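PDB 6SQX: peptide-binding protein from Photobacterium damsela subsp. piscicida, which probably acts as a secreted NlpC/P60 cysteine endopeptidase that cleaves the peptidoglycan of potentially competing bacteria. Local coordinates for residues P27-Q32 / I442-A447. Residues are numbered along the deposited sequence; the frame is centred on the assembly and turned at random.
With EDO (1,2-ethanediol), chain O; EDO (1,2-ethanediol), chain K; EDO (1,2-ethanediol), chain R.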
ATOM      1  N   PRO A  27      -1.395  24.826   2.652  1.00 17.90           N
ATOM      2  CA  PRO A  27      -2.774  24.680   2.169  1.00 17.53           C
ATOM      3  C   PRO A  27      -2.888  23.613   1.091  1.00 17.70           C
ATOM      4  O   PRO A  27      -1.913  23.293   0.396  1.00 18.66           O
ATOM      5  CB  PRO A  27      -3.073  26.056   1.557  1.00 17.42           C
ATOM      6  CG  PRO A  27      -2.179  27.001   2.287  1.00 18.83           C
ATOM      7  CD  PRO A  27      -0.875  26.203   2.490  1.00 19.23           C
ATOM      8  N   ILE A  28      -4.112  23.089   0.933  1.00 18.65           N
ATOM      9  CA  ILE A  28      -4.475  22.326  -0.257  1.00 18.85           C
ATOM     10  C   ILE A  28      -4.450  23.266  -1.453  1.00 19.43           C
ATOM     11  O   ILE A  28      -4.892  24.421  -1.363  1.00 21.75           O
ATOM     12  CB  ILE A  28      -5.873  21.711  -0.076  1.00 20.23           C
ATOM     13  CG1 ILE A  28      -5.860  20.751   1.114  1.00 20.39           C
ATOM     14  CG2 ILE A  28      -6.316  20.964  -1.341  1.00 21.04           C
ATOM     15  CD1 ILE A  28      -7.236  20.087   1.403  1.00 21.63           C
ATOM     16  N   GLU A  29      -3.908  22.809  -2.584  1.00 19.57           N
ATOM     17  CA  GLU A  29      -3.634  23.712  -3.705  1.00 19.08           C
ATOM     18  C   GLU A  29      -4.678  23.671  -4.805  1.00 19.73           C
ATOM     19  O   GLU A  29      -5.121  24.725  -5.279  1.00 22.47           O
ATOM     20  CB  GLU A  29      -2.273  23.381  -4.324  1.00 19.33           C
ATOM     21  CG  GLU A  29      -1.111  23.630  -3.364  1.00 20.89           C
ATOM     22  CD  GLU A  29       0.221  23.394  -3.998  1.00 21.18           C
ATOM     23  OE1 GLU A  29       0.731  24.284  -4.715  1.00 23.18           O
ATOM     24  OE2 GLU A  29       0.746  22.280  -3.820  1.00 21.43           O
ATOM     25  N   ILE A  30      -5.090  22.490  -5.237  1.00 20.32           N
ATOM     26  CA  ILE A  30      -5.958  22.352  -6.398  1.00 20.51           C
ATOM     27  C   ILE A  30      -7.256  21.621  -6.032  1.00 19.64           C
ATOM     28  O   ILE A  30      -7.429  21.111  -4.925  1.00 19.94           O
ATOM     29  CB  ILE A  30      -5.242  21.715  -7.603  1.00 20.18           C
ATOM     30  CG1 ILE A  30      -4.714  20.320  -7.259  1.00 20.73           C
ATOM     31  CG2 ILE A  30      -4.135  22.642  -8.055  1.00 21.25           C
ATOM     32  CD1 ILE A  30      -4.031  19.653  -8.450  1.00 22.18           C
ATOM     33  N   THR A  31      -8.178  21.593  -6.990  1.00 19.81           N
ATOM     34  CA  THR A  31      -9.513  21.069  -6.715  1.00 20.11           C
ATOM     35  C   THR A  31      -9.462  19.578  -6.391  1.00 19.47           C
ATOM     36  O   THR A  31      -8.893  18.793  -7.158  1.00 21.01           O
ATOM     37  CB  THR A  31     -10.387  21.301  -7.947  1.00 22.81           C
ATOM     38  OG1 THR A  31     -10.487  22.706  -8.185  1.00 24.66           O
ATOM     39  CG2 THR A  31     -11.796  20.773  -7.752  1.00 24.02           C
ATOM     40  N   GLN A  32     -10.110  19.187  -5.291  1.00 18.92           N
ATOM     41  CA  GLN A  32     -10.107  17.785  -4.832  1.00 18.66           C
ATOM     42  C   GLN A  32     -11.314  17.034  -5.411  1.00 18.40           C
ATOM     43  O   GLN A  32     -12.260  16.633  -4.707  1.00 20.44           O
ATOM     44  CB  GLN A  32     -10.048  17.718  -3.314  1.00 17.94           C
ATOM     45  CG  GLN A  32      -8.772  18.331  -2.775  1.00 17.93           C
ATOM     46  CD  GLN A  32      -7.533  17.678  -3.427  1.00 17.37           C
ATOM     47  OE1 GLN A  32      -7.419  16.449  -3.422  1.00 18.57           O
ATOM     48  NE2 GLN A  32      -6.651  18.483  -4.010  1.00 18.26           N
ATOM     49  N   ILE A 442       2.568  18.008  -9.265  1.00 20.04           N
ATOM     50  CA  ILE A 442       3.788  17.225  -9.062  1.00 19.89           C
ATOM     51  C   ILE A 442       4.698  17.937  -8.067  1.00 20.32           C
ATOM     52  O   ILE A 442       5.253  17.318  -7.141  1.00 20.15           O
ATOM     53  CB  ILE A 442       4.512  17.008 -10.411  1.00 21.74           C
ATOM     54  CG1 ILE A 442       3.679  16.117 -11.342  1.00 22.73           C
ATOM     55  CG2 ILE A 442       5.909  16.462 -10.201  1.00 22.81           C
ATOM     56  CD1 ILE A 442       3.636  14.653 -10.938  1.00 24.78           C
ATOM     57  N   GLY A 443       4.895  19.253  -8.277  1.00 21.10           N
ATOM     58  CA  GLY A 443       5.708  20.075  -7.396  1.00 21.29           C
ATOM     59  C   GLY A 443       4.901  20.490  -6.173  1.00 19.99           C
ATOM     60  O   GLY A 443       4.522  21.676  -6.032  1.00 20.75           O
ATOM     61  N   ILE A 444       4.610  19.517  -5.294  1.00 20.15           N
ATOM     62  CA  ILE A 444       3.781  19.808  -4.119  1.00 18.94           C
ATOM     63  C   ILE A 444       4.355  21.001  -3.376  1.00 18.49           C
ATOM     64  O   ILE A 444       5.519  20.995  -2.969  1.00 20.08           O
ATOM     65  CB  ILE A 444       3.731  18.606  -3.152  1.00 19.99           C
ATOM     66  CG1 ILE A 444       3.197  17.351  -3.824  1.00 21.63           C
ATOM     67  CG2 ILE A 444       2.860  18.980  -1.923  1.00 20.45           C
ATOM     68  CD1 ILE A 444       3.355  16.117  -2.934  1.00 22.12           C
ATOM     69  N   GLY A 445       3.516  22.013  -3.109  1.00 18.96           N
ATOM     70  CA  GLY A 445       3.947  23.149  -2.330  1.00 19.86           C
ATOM     71  C   GLY A 445       4.827  24.164  -3.036  1.00 20.57           C
ATOM     72  O   GLY A 445       5.181  25.178  -2.415  1.00 21.35           O
ATOM     73  N   ASP A 446       5.163  23.954  -4.310  1.00 21.25           N
ATOM     74  CA  ASP A 446       6.019  24.917  -5.007  1.00 23.06           C
ATOM     75  C   ASP A 446       5.402  26.305  -4.996  1.00 21.88           C
ATOM     76  O   ASP A 446       6.128  27.310  -4.977  1.00 21.95           O
ATOM     77  CB  ASP A 446       6.256  24.503  -6.466  1.00 24.46           C
ATOM     78  CG  ASP A 446       7.335  23.446  -6.639  1.00 26.98           C
ATOM     79  OD1 ASP A 446       7.946  23.012  -5.654  1.00 27.08           O
ATOM     80  OD2 ASP A 446       7.560  23.071  -7.803  1.00 28.31           O
ATOM     81  N   ALA A 447       4.069  26.379  -4.981  1.00 21.72           N
ATOM     82  CA  ALA A 447       3.391  27.664  -4.958  1.00 22.53           C
ATOM     83  C   ALA A 447       3.691  28.460  -3.700  1.00 20.96           C
ATOM     84  O   ALA A 447       3.542  29.688  -3.722  1.00 24.00           O
ATOM     85  CB  ALA A 447       1.877  27.455  -5.063  1.00 25.29           C
TER
HETATM   86  C1  EDO O 513      -6.915  23.556 -11.085  1.00 37.80           C
HETATM   87  O1  EDO O 513      -7.293  23.238 -12.419  1.00 50.09           O
HETATM   88  C2  EDO O 513      -7.807  22.819 -10.112  1.00 34.31           C
HETATM   89  O2  EDO O 513      -7.941  23.656  -9.007  1.00 30.45           O
HETATM   90  C1  EDO K 509      -5.202  27.330  -2.601  1.00 46.40           C
HETATM   91  O1  EDO K 509      -5.117  27.293  -4.034  1.00 49.77           O
HETATM   92  C2  EDO K 509      -3.852  27.788  -2.068  1.00 46.23           C
HETATM   93  O2  EDO K 509      -3.476  28.979  -2.778  1.00 52.02           O
HETATM   94  C1  EDO R 516      -9.260  24.084  -3.989  1.00 52.10           C
HETATM   95  O1  EDO R 516      -9.278  23.291  -2.797  1.00 58.23           O
HETATM   96  C2  EDO R 516      -8.176  25.125  -3.776  1.00 52.19           C
HETATM   97  O2  EDO R 516      -8.017  25.300  -2.362  1.00 55.62           O
HETATM   98  O   HOH W   1       2.769  23.905  -6.306  1.00 23.74           O
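E29 reaches from the N-terminal loop that follows strand 23-25 to the turn G443-D446, and its carboxylate carries nearly the whole contact: a worked example of one acidic side chain accepting a backbone N-H of a tight turn directly and gripping the neighbouring backbone through a water. In the direct bond G445 N gives its hydrogen to E29 OE2 at 2.9 Å. The bond is nearly straight, with an N-H...O angle of 166°, yet the donor stands 40° out of the carboxylate plane. With CG of E29 anti to its own carbonyl carbon and the chain extended beyond it, the acid group is held out across the gap.

The second oxygen works through water. Water 1 donates to E29 OE1 at 2.6 Å and to G443 O at 2.8 Å, and it accepts from A447 N, so it joins the acid to both a carbonyl and an N-H of the opposing loop. OE1 has a further hydrogen-bond partner in the hydroxyl of Y405.

Beyond the hydrogen bonds, the methyl of A447 rests against the carboxylate, CB 3.4 Å from E29 OE1, and also touches Y405. F448 and P441 pack against the E29 side chain from outside the two segments.

The turn has its own closing bond. It is type II, with D446 N bonded to G443 O at 2.9 Å, and G445 takes the positive phi (76°) expected at its third position. G443 O therefore serves both the turn and the water.

Segment 442-447 leaves strand 438-441, an outermost strand of the six-stranded antiparallel sheet of the NlpC/P60 region, to which Y405 also belongs. The direct bond, the water and Y405 together restrict the carboxylate's rotation and tie loop 27-32 to that sheet edge; the N-H and water donors would probably favour the ionised acid.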